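Local coordinates for protein L-lysine 6-monooxygenase involved in desferrioxamine biosynthesis (Erwinia amylovora CFBP1430, PDB 5O8P) that probably hydroxylates the terminal amine of cadaverine with FAD, NADPH and molecular oxygen, a step in making the siderophore desferrioxamine, at residues 157-169 and 338-350. Residues are numbered along the deposited sequence; the frame is centred on the assembly and turned at random.
With FAD (flavin-adenine dinucleotide), chain C.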
ATOM      1  N   LEU B 157     -11.412 -39.418  -0.514  1.00 35.73           N
ATOM      2  CA  LEU B 157     -10.749 -39.350   0.794  1.00 34.97           C
ATOM      3  C   LEU B 157     -10.234 -37.938   1.087  1.00 35.46           C
ATOM      4  O   LEU B 157      -9.190 -37.541   0.588  1.00 34.19           O
ATOM      5  CB  LEU B 157      -9.597 -40.361   0.847  1.00 31.62           C
ATOM      6  CG  LEU B 157      -9.940 -41.803   0.464  1.00 32.23           C
ATOM      7  CD1 LEU B 157      -8.737 -42.724   0.564  1.00 31.65           C
ATOM      8  CD2 LEU B 157     -11.076 -42.355   1.299  1.00 34.85           C
ATOM      9  N   GLY B 158     -10.987 -37.178   1.878  1.00 37.17           N
ATOM     10  CA  GLY B 158     -10.593 -35.841   2.311  1.00 42.08           C
ATOM     11  C   GLY B 158     -10.252 -35.812   3.788  1.00 43.95           C
ATOM     12  O   GLY B 158     -10.645 -34.890   4.496  1.00 44.69           O
ATOM     13  N   THR B 159      -9.511 -36.836   4.218  1.00 46.91           N
ATOM     14  CA  THR B 159      -9.189 -37.131   5.617  1.00 45.20           C
ATOM     15  C   THR B 159      -8.314 -36.036   6.234  1.00 48.33           C
ATOM     16  O   THR B 159      -8.419 -35.744   7.414  1.00 49.76           O
ATOM     17  CB  THR B 159      -8.474 -38.529   5.703  1.00 43.38           C
ATOM     18  OG1 THR B 159      -9.460 -39.544   5.940  1.00 44.16           O
ATOM     19  CG2 THR B 159      -7.398 -38.636   6.795  1.00 45.21           C
ATOM     20  N   GLY B 160      -7.446 -35.449   5.425  1.00 51.79           N
ATOM     21  CA  GLY B 160      -6.541 -34.430   5.898  1.00 49.23           C
ATOM     22  C   GLY B 160      -5.291 -34.988   6.543  1.00 48.58           C
ATOM     23  O   GLY B 160      -5.186 -36.202   6.771  1.00 45.47           O
ATOM     24  N   PRO B 161      -4.280 -34.115   6.745  1.00 48.03           N
ATOM     25  CA  PRO B 161      -3.012 -34.547   7.282  1.00 46.81           C
ATOM     26  C   PRO B 161      -3.025 -34.381   8.785  1.00 45.17           C
ATOM     27  O   PRO B 161      -3.911 -33.721   9.316  1.00 43.41           O
ATOM     28  CB  PRO B 161      -2.026 -33.579   6.622  1.00 47.32           C
ATOM     29  CG  PRO B 161      -2.800 -32.313   6.441  1.00 46.19           C
ATOM     30  CD  PRO B 161      -4.263 -32.658   6.493  1.00 46.96           C
ATOM     31  N   SER B 162      -2.051 -34.977   9.459  1.00 47.25           N
ATOM     32  CA  SER B 162      -1.976 -34.944  10.915  1.00 49.80           C
ATOM     33  C   SER B 162      -0.779 -34.116  11.370  1.00 47.26           C
ATOM     34  O   SER B 162       0.215 -33.991  10.645  1.00 44.76           O
ATOM     35  CB  SER B 162      -1.870 -36.370  11.456  1.00 51.27           C
ATOM     36  OG  SER B 162      -2.992 -37.154  11.080  1.00 56.66           O
ATOM     37  N   ALA B 163      -0.883 -33.548  12.574  1.00 46.10           N
ATOM     38  CA  ALA B 163       0.195 -32.757  13.174  1.00 41.64           C
ATOM     39  C   ALA B 163       1.460 -33.606  13.248  1.00 41.15           C
ATOM     40  O   ALA B 163       1.385 -34.812  13.496  1.00 46.84           O
ATOM     41  CB  ALA B 163      -0.195 -32.297  14.561  1.00 38.84           C
ATOM     42  N   TRP B 164       2.605 -32.973  13.013  1.00 40.78           N
ATOM     43  CA  TRP B 164       3.890 -33.655  12.967  1.00 44.55           C
ATOM     44  C   TRP B 164       4.932 -32.911  13.781  1.00 47.50           C
ATOM     45  O   TRP B 164       5.045 -31.688  13.665  1.00 45.31           O
ATOM     46  CB  TRP B 164       4.374 -33.746  11.531  1.00 48.29           C
ATOM     47  CG  TRP B 164       5.689 -34.449  11.373  1.00 48.77           C
ATOM     48  CD1 TRP B 164       5.891 -35.786  11.220  1.00 49.35           C
ATOM     49  CD2 TRP B 164       6.983 -33.842  11.357  1.00 52.51           C
ATOM     50  NE1 TRP B 164       7.229 -36.052  11.099  1.00 52.80           N
ATOM     51  CE2 TRP B 164       7.927 -34.878  11.184  1.00 51.75           C
ATOM     52  CE3 TRP B 164       7.441 -32.522  11.484  1.00 55.28           C
ATOM     53  CZ2 TRP B 164       9.305 -34.638  11.126  1.00 50.48           C
ATOM     54  CZ3 TRP B 164       8.813 -32.280  11.417  1.00 56.07           C
ATOM     55  CH2 TRP B 164       9.729 -33.339  11.240  1.00 53.28           C
ATOM     56  N   SER B 165       5.694 -33.664  14.580  1.00 47.79           N
ATOM     57  CA  SER B 165       6.851 -33.156  15.317  1.00 46.40           C
ATOM     58  C   SER B 165       8.056 -34.042  15.002  1.00 49.32           C
ATOM     59  O   SER B 165       7.868 -35.215  14.678  1.00 46.42           O
ATOM     60  CB  SER B 165       6.574 -33.171  16.815  1.00 44.59           C
ATOM     61  OG  SER B 165       5.370 -32.486  17.111  1.00 41.57           O
ATOM     62  N   PRO B 166       9.295 -33.501  15.107  1.00 54.33           N
ATOM     63  CA  PRO B 166      10.493 -34.298  14.802  1.00 53.79           C
ATOM     64  C   PRO B 166      10.576 -35.592  15.600  1.00 52.16           C
ATOM     65  O   PRO B 166      10.082 -35.644  16.727  1.00 49.84           O
ATOM     66  CB  PRO B 166      11.649 -33.358  15.182  1.00 54.90           C
ATOM     67  CG  PRO B 166      11.080 -31.992  15.060  1.00 53.29           C
ATOM     68  CD  PRO B 166       9.660 -32.129  15.508  1.00 54.26           C
ATOM     69  N   ALA B 167      11.197 -36.615  15.019  1.00 52.68           N
ATOM     70  CA  ALA B 167      11.273 -37.948  15.644  1.00 53.21           C
ATOM     71  C   ALA B 167      11.855 -37.927  17.063  1.00 53.11           C
ATOM     72  O   ALA B 167      11.371 -38.644  17.943  1.00 52.11           O
ATOM     73  CB  ALA B 167      12.072 -38.902  14.764  1.00 54.31           C
ATOM     74  N   CYS B 168      12.870 -37.088  17.282  1.00 54.61           N
ATOM     75  CA  CYS B 168      13.530 -36.978  18.588  1.00 53.12           C
ATOM     76  C   CYS B 168      12.679 -36.327  19.699  1.00 50.90           C
ATOM     77  O   CYS B 168      13.019 -36.441  20.872  1.00 50.29           O
ATOM     78  CB  CYS B 168      14.848 -36.208  18.433  1.00 53.07           C
ATOM     79  SG  CYS B 168      14.623 -34.460  18.034  1.00 56.13           S
ATOM     80  N   SER B 169      11.592 -35.644  19.335  1.00 52.68           N
ATOM     81  CA  SER B 169      10.695 -35.004  20.306  1.00 52.68           C
ATOM     82  C   SER B 169       9.626 -35.925  20.940  1.00 55.16           C
ATOM     83  O   SER B 169       9.012 -35.539  21.941  1.00 51.68           O
ATOM     84  CB  SER B 169      10.022 -33.777  19.661  1.00 50.70           C
ATOM     85  OG  SER B 169       9.008 -34.142  18.729  1.00 46.08           O
ATOM     86  N   MET B 338       6.315 -26.215  19.105  1.00 35.98           N
ATOM     87  CA  MET B 338       6.747 -26.974  17.943  1.00 35.80           C
ATOM     88  C   MET B 338       5.819 -26.663  16.748  1.00 35.23           C
ATOM     89  O   MET B 338       4.799 -27.320  16.536  1.00 33.34           O
ATOM     90  CB  MET B 338       6.745 -28.457  18.305  1.00 36.44           C
ATOM     91  CG  MET B 338       7.645 -29.303  17.442  1.00 38.09           C
ATOM     92  SD  MET B 338       9.367 -29.188  17.943  1.00 41.67           S
ATOM     93  CE  MET B 338       9.339 -30.138  19.463  1.00 44.37           C
ATOM     94  N   ALA B 339       6.173 -25.633  15.982  1.00 37.07           N
ATOM     95  CA  ALA B 339       5.411 -25.214  14.792  1.00 35.69           C
ATOM     96  C   ALA B 339       5.994 -25.867  13.548  1.00 34.00           C
ATOM     97  O   ALA B 339       6.384 -25.202  12.591  1.00 36.37           O
ATOM     98  CB  ALA B 339       5.423 -23.693  14.670  1.00 35.64           C
ATOM     99  N   THR B 340       6.024 -27.187  13.569  1.00 32.53           N
ATOM    100  CA  THR B 340       6.679 -27.974  12.544  1.00 33.83           C
ATOM    101  C   THR B 340       5.684 -28.515  11.500  1.00 34.58           C
ATOM    102  O   THR B 340       6.035 -29.380  10.680  1.00 30.61           O
ATOM    103  CB  THR B 340       7.449 -29.118  13.217  1.00 35.16           C
ATOM    104  OG1 THR B 340       6.594 -29.779  14.166  1.00 33.46           O
ATOM    105  CG2 THR B 340       8.671 -28.554  13.943  1.00 35.70           C
ATOM    106  N   GLY B 341       4.449 -28.009  11.532  1.00 35.40           N
ATOM    107  CA  GLY B 341       3.465 -28.327  10.513  1.00 39.10           C
ATOM    108  C   GLY B 341       2.900 -29.735  10.590  1.00 41.34           C
ATOM    109  O   GLY B 341       2.883 -30.347  11.657  1.00 43.87           O
ATOM    110  N   TYR B 342       2.462 -30.235   9.430  1.00 42.26           N
ATOM    111  CA  TYR B 342       1.648 -31.440   9.304  1.00 41.05           C
ATOM    112  C   TYR B 342       2.241 -32.400   8.266  1.00 40.78           C
ATOM    113  O   TYR B 342       2.951 -31.986   7.369  1.00 38.48           O
ATOM    114  CB  TYR B 342       0.230 -31.042   8.873  1.00 41.27           C
ATOM    115  CG  TYR B 342      -0.534 -30.228   9.900  1.00 42.46           C
ATOM    116  CD1 TYR B 342      -0.237 -28.892  10.150  1.00 44.31           C
ATOM    117  CD2 TYR B 342      -1.588 -30.799  10.602  1.00 44.06           C
ATOM    118  CE1 TYR B 342      -0.942 -28.164  11.093  1.00 45.18           C
ATOM    119  CE2 TYR B 342      -2.323 -30.072  11.529  1.00 45.85           C
ATOM    120  CZ  TYR B 342      -1.997 -28.753  11.778  1.00 46.92           C
ATOM    121  OH  TYR B 342      -2.717 -28.029  12.712  1.00 46.84           O
ATOM    122  N   HIS B 343       1.933 -33.684   8.390  1.00 48.13           N
ATOM    123  CA  HIS B 343       2.343 -34.702   7.412  1.00 55.10           C
ATOM    124  C   HIS B 343       1.139 -35.588   7.110  1.00 50.43           C
ATOM    125  O   HIS B 343       0.368 -35.879   8.027  1.00 50.98           O
ATOM    126  CB  HIS B 343       3.526 -35.510   7.984  1.00 67.24           C
ATOM    127  CG  HIS B 343       3.907 -36.728   7.201  1.00 78.84           C
ATOM    128  ND1 HIS B 343       4.326 -36.677   5.885  1.00 80.70           N
ATOM    129  CD2 HIS B 343       3.996 -38.028   7.576  1.00 80.18           C
ATOM    130  CE1 HIS B 343       4.633 -37.896   5.477  1.00 85.15           C
ATOM    131  NE2 HIS B 343       4.438 -38.735   6.483  1.00 90.51           N
ATOM    132  N   TYR B 344       0.908 -35.957   5.845  1.00 44.99           N
ATOM    133  CA  TYR B 344      -0.139 -36.941   5.535  1.00 45.68           C
ATOM    134  C   TYR B 344       0.433 -38.338   5.642  1.00 42.22           C
ATOM    135  O   TYR B 344       1.512 -38.604   5.137  1.00 43.53           O
ATOM    136  CB  TYR B 344      -0.760 -36.742   4.138  1.00 49.77           C
ATOM    137  CG  TYR B 344      -1.856 -37.771   3.797  1.00 48.68           C
ATOM    138  CD1 TYR B 344      -1.545 -39.007   3.209  1.00 47.80           C
ATOM    139  CD2 TYR B 344      -3.209 -37.500   4.058  1.00 49.36           C
ATOM    140  CE1 TYR B 344      -2.541 -39.941   2.905  1.00 47.30           C
ATOM    141  CE2 TYR B 344      -4.208 -38.429   3.763  1.00 51.51           C
ATOM    142  CZ  TYR B 344      -3.869 -39.647   3.192  1.00 47.15           C
ATOM    143  OH  TYR B 344      -4.858 -40.553   2.894  1.00 37.76           O
ATOM    144  N   GLN B 345      -0.288 -39.225   6.310  1.00 42.41           N
ATOM    145  CA  GLN B 345      -0.057 -40.659   6.161  1.00 46.65           C
ATOM    146  C   GLN B 345      -1.413 -41.358   6.040  1.00 42.16           C
ATOM    147  O   GLN B 345      -2.388 -40.956   6.697  1.00 34.13           O
ATOM    148  CB  GLN B 345       0.820 -41.240   7.282  1.00 53.57           C
ATOM    149  CG  GLN B 345       0.255 -41.122   8.688  1.00 59.32           C
ATOM    150  CD  GLN B 345       1.268 -41.519   9.752  1.00 64.97           C
ATOM    151  OE1 GLN B 345       2.447 -41.166   9.667  1.00 79.17           O
ATOM    152  NE2 GLN B 345       0.813 -42.246  10.764  1.00 62.77           N
ATOM    153  N   PRO B 346      -1.480 -42.392   5.179  1.00 42.65           N
ATOM    154  CA  PRO B 346      -2.763 -42.991   4.815  1.00 43.17           C
ATOM    155  C   PRO B 346      -3.484 -43.550   6.050  1.00 40.50           C
ATOM    156  O   PRO B 346      -2.861 -44.287   6.811  1.00 41.13           O
ATOM    157  CB  PRO B 346      -2.355 -44.111   3.844  1.00 44.22           C
ATOM    158  CG  PRO B 346      -0.955 -44.458   4.226  1.00 43.39           C
ATOM    159  CD  PRO B 346      -0.344 -43.143   4.600  1.00 42.49           C
ATOM    160  N   PRO B 347      -4.774 -43.194   6.258  1.00 38.16           N
ATOM    161  CA  PRO B 347      -5.455 -43.609   7.486  1.00 37.83           C
ATOM    162  C   PRO B 347      -5.635 -45.119   7.643  1.00 37.95           C
ATOM    163  O   PRO B 347      -5.505 -45.884   6.677  1.00 37.35           O
ATOM    164  CB  PRO B 347      -6.811 -42.896   7.402  1.00 37.37           C
ATOM    165  CG  PRO B 347      -7.035 -42.653   5.971  1.00 37.91           C
ATOM    166  CD  PRO B 347      -5.670 -42.412   5.387  1.00 40.46           C
ATOM    167  N   ALA B 348      -5.925 -45.526   8.874  1.00 37.87           N
ATOM    168  CA  ALA B 348      -5.975 -46.936   9.220  1.00 37.13           C
ATOM    169  C   ALA B 348      -6.885 -47.735   8.283  1.00 36.42           C
ATOM    170  O   ALA B 348      -6.493 -48.807   7.819  1.00 34.70           O
ATOM    171  CB  ALA B 348      -6.419 -47.098  10.659  1.00 39.53           C
ATOM    172  N   PHE B 349      -8.070 -47.190   7.975  1.00 35.64           N
ATOM    173  CA  PHE B 349      -9.059 -47.897   7.146  1.00 37.94           C
ATOM    174  C   PHE B 349      -8.613 -48.308   5.736  1.00 40.69           C
ATOM    175  O   PHE B 349      -9.149 -49.254   5.166  1.00 44.01           O
ATOM    176  CB  PHE B 349     -10.395 -47.132   7.084  1.00 38.68           C
ATOM    177  CG  PHE B 349     -10.336 -45.789   6.399  1.00 39.01           C
ATOM    178  CD1 PHE B 349     -10.255 -45.686   5.013  1.00 40.12           C
ATOM    179  CD2 PHE B 349     -10.432 -44.621   7.143  1.00 40.03           C
ATOM    180  CE1 PHE B 349     -10.226 -44.443   4.393  1.00 40.84           C
ATOM    181  CE2 PHE B 349     -10.410 -43.371   6.528  1.00 40.74           C
ATOM    182  CZ  PHE B 349     -10.308 -43.280   5.153  1.00 40.32           C
ATOM    183  N   VAL B 350      -7.631 -47.602   5.186  1.00 44.34           N
ATOM    184  CA  VAL B 350      -7.122 -47.881   3.846  1.00 44.46           C
ATOM    185  C   VAL B 350      -6.429 -49.261   3.740  1.00 45.21           C
ATOM    186  O   VAL B 350      -6.303 -49.795   2.633  1.00 42.27           O
ATOM    187  CB  VAL B 350      -6.222 -46.709   3.364  1.00 48.68           C
ATOM    188  CG1 VAL B 350      -5.518 -47.026   2.044  1.00 52.43           C
ATOM    189  CG2 VAL B 350      -7.060 -45.444   3.197  1.00 47.77           C
TER
HETATM  190  PA  FAD C 501      -8.973 -31.169   7.593  1.00 81.94           P
HETATM  191  O1A FAD C 501      -9.317 -30.089   8.602  1.00 74.09           O
HETATM  192  O2A FAD C 501      -7.752 -32.029   7.817  1.00 70.04           O
HETATM  193  O5B FAD C 501     -10.291 -32.098   7.498  1.00 89.76           O
HETATM  194  C5B FAD C 501     -10.266 -33.499   7.749  1.00 93.35           C
HETATM  195  C4B FAD C 501     -11.501 -33.996   8.490  1.00 92.51           C
HETATM  196  O4B FAD C 501     -11.615 -35.417   8.320  1.00 91.14           O
HETATM  197  C3B FAD C 501     -11.423 -33.749   9.993  1.00 92.41           C
HETATM  198  O3B FAD C 501     -12.664 -33.181  10.433  1.00 71.22           O
HETATM  199  C2B FAD C 501     -11.124 -35.122  10.594  1.00 93.74           C
HETATM  200  O2B FAD C 501     -11.672 -35.322  11.901  1.00102.75           O
HETATM  201  C1B FAD C 501     -11.780 -36.055   9.594  1.00 89.91           C
HETATM  202  N9A FAD C 501     -11.310 -37.468   9.606  1.00 89.25           N
HETATM  203  C8A FAD C 501     -10.048 -37.943   9.552  1.00 89.69           C
HETATM  204  N7A FAD C 501     -10.052 -39.305   9.583  1.00 85.07           N
HETATM  205  C5A FAD C 501     -11.336 -39.716   9.657  1.00 83.69           C
HETATM  206  C6A FAD C 501     -12.069 -41.010   9.726  1.00 80.99           C
HETATM  207  N6A FAD C 501     -11.407 -42.192   9.722  1.00 86.95           N
HETATM  208  N1A FAD C 501     -13.427 -40.974   9.790  1.00 75.99           N
HETATM  209  C2A FAD C 501     -14.114 -39.812   9.798  1.00 77.16           C
HETATM  210  N3A FAD C 501     -13.512 -38.608   9.747  1.00 71.15           N
HETATM  211  C4A FAD C 501     -12.157 -38.496   9.672  1.00 82.70           C
HETATM  212  N1  FAD C 501      -4.614 -23.007   3.159  1.00100.83           N
HETATM  213  C2  FAD C 501      -5.026 -21.932   2.436  1.00100.06           C
HETATM  214  O2  FAD C 501      -5.158 -22.069   1.199  1.00 91.22           O
HETATM  215  N3  FAD C 501      -5.302 -20.739   3.009  1.00100.91           N
HETATM  216  C4  FAD C 501      -5.178 -20.539   4.333  1.00 95.54           C
HETATM  217  O4  FAD C 501      -5.433 -19.427   4.836  1.00 90.37           O
HETATM  218  C4X FAD C 501      -4.733 -21.664   5.193  1.00 93.34           C
HETATM  219  N5  FAD C 501      -4.592 -21.530   6.530  1.00 83.55           N
HETATM  220  C5X FAD C 501      -4.180 -22.575   7.285  1.00 95.47           C
HETATM  221  C6  FAD C 501      -4.051 -22.377   8.658  1.00103.36           C
HETATM  222  C7  FAD C 501      -3.634 -23.406   9.499  1.00104.55           C
HETATM  223  C7M FAD C 501      -3.498 -23.166  10.983  1.00 95.80           C
HETATM  224  C8  FAD C 501      -3.323 -24.741   8.911  1.00103.41           C
HETATM  225  C8M FAD C 501      -2.870 -25.870   9.798  1.00 98.10           C
HETATM  226  C9  FAD C 501      -3.446 -24.949   7.536  1.00105.69           C
HETATM  227  C9A FAD C 501      -3.867 -23.919   6.675  1.00105.54           C
HETATM  228  N10 FAD C 501      -4.014 -24.086   5.256  1.00112.87           N
HETATM  229  C10 FAD C 501      -4.443 -22.955   4.505  1.00101.91           C
HETATM  230  C1' FAD C 501      -3.746 -25.361   4.536  1.00113.15           C
HETATM  231  C2' FAD C 501      -5.022 -26.210   4.334  1.00109.04           C
HETATM  232  O2' FAD C 501      -6.103 -25.388   3.847  1.00 95.16           O
HETATM  233  C3' FAD C 501      -5.478 -26.962   5.599  1.00102.86           C
HETATM  234  O3' FAD C 501      -4.455 -27.869   6.039  1.00101.10           O
HETATM  235  C4' FAD C 501      -6.778 -27.753   5.403  1.00 97.60           C
HETATM  236  O4' FAD C 501      -7.440 -27.902   6.665  1.00 78.97           O
HETATM  237  C5' FAD C 501      -6.545 -29.138   4.806  1.00 99.50           C
HETATM  238  O5' FAD C 501      -7.749 -29.582   4.175  1.00 99.51           O
HETATM  239  P   FAD C 501      -8.477 -30.922   4.662  1.00 83.70           P
HETATM  240  O1P FAD C 501      -9.750 -31.081   3.856  1.00 76.54           O
HETATM  241  O2P FAD C 501      -7.400 -31.967   4.583  1.00 68.07           O
HETATM  242  O3P FAD C 501      -8.847 -30.404   6.161  1.00 95.50           O
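Trp164 sets its indole across Thr340, whose O meets the ring edge at Trp164 CE3 (3.5 Å), while His343 CB comes obliquely to CD1. One indole face carries Pro166 N, offset toward the rim. With CG anti to the backbone N (chi1 -179°), the broad ring reaches both partners. Phe349 offers its edge to Leu157 CD2, Thr159 OG1 and FAD N6A, the amino group of the adenine. The Tyr342 ring lies oblique to the Ser162-Ala163 peptide, and its CE1 approaches the flavin methyl C8M (3.3 Å); an aromatic ring suits this apolar methyl group.

Between these rings the chains pair as a two-stranded antiparallel ribbon. Ser162 N donates to His343 O (3.0 Å) and His343 N to Ser162 O (2.9 Å), and Trp164 N reaches Gly341 O. Thr340 OG1 then donates in plane to a lone pair of Trp164 O, prolonging the pairing through a side chain.

Gly160 has no side chain, so its CA comes directly against phosphate oxygen O2P. The ribbon thus joins the FAD-binding and NADP-binding Rossmann-like parts of the fold, polar backbone bonds fixing its register while Gly160, the Tyr342 ring and the Phe349 edge face FAD beside polar atoms of Thr159.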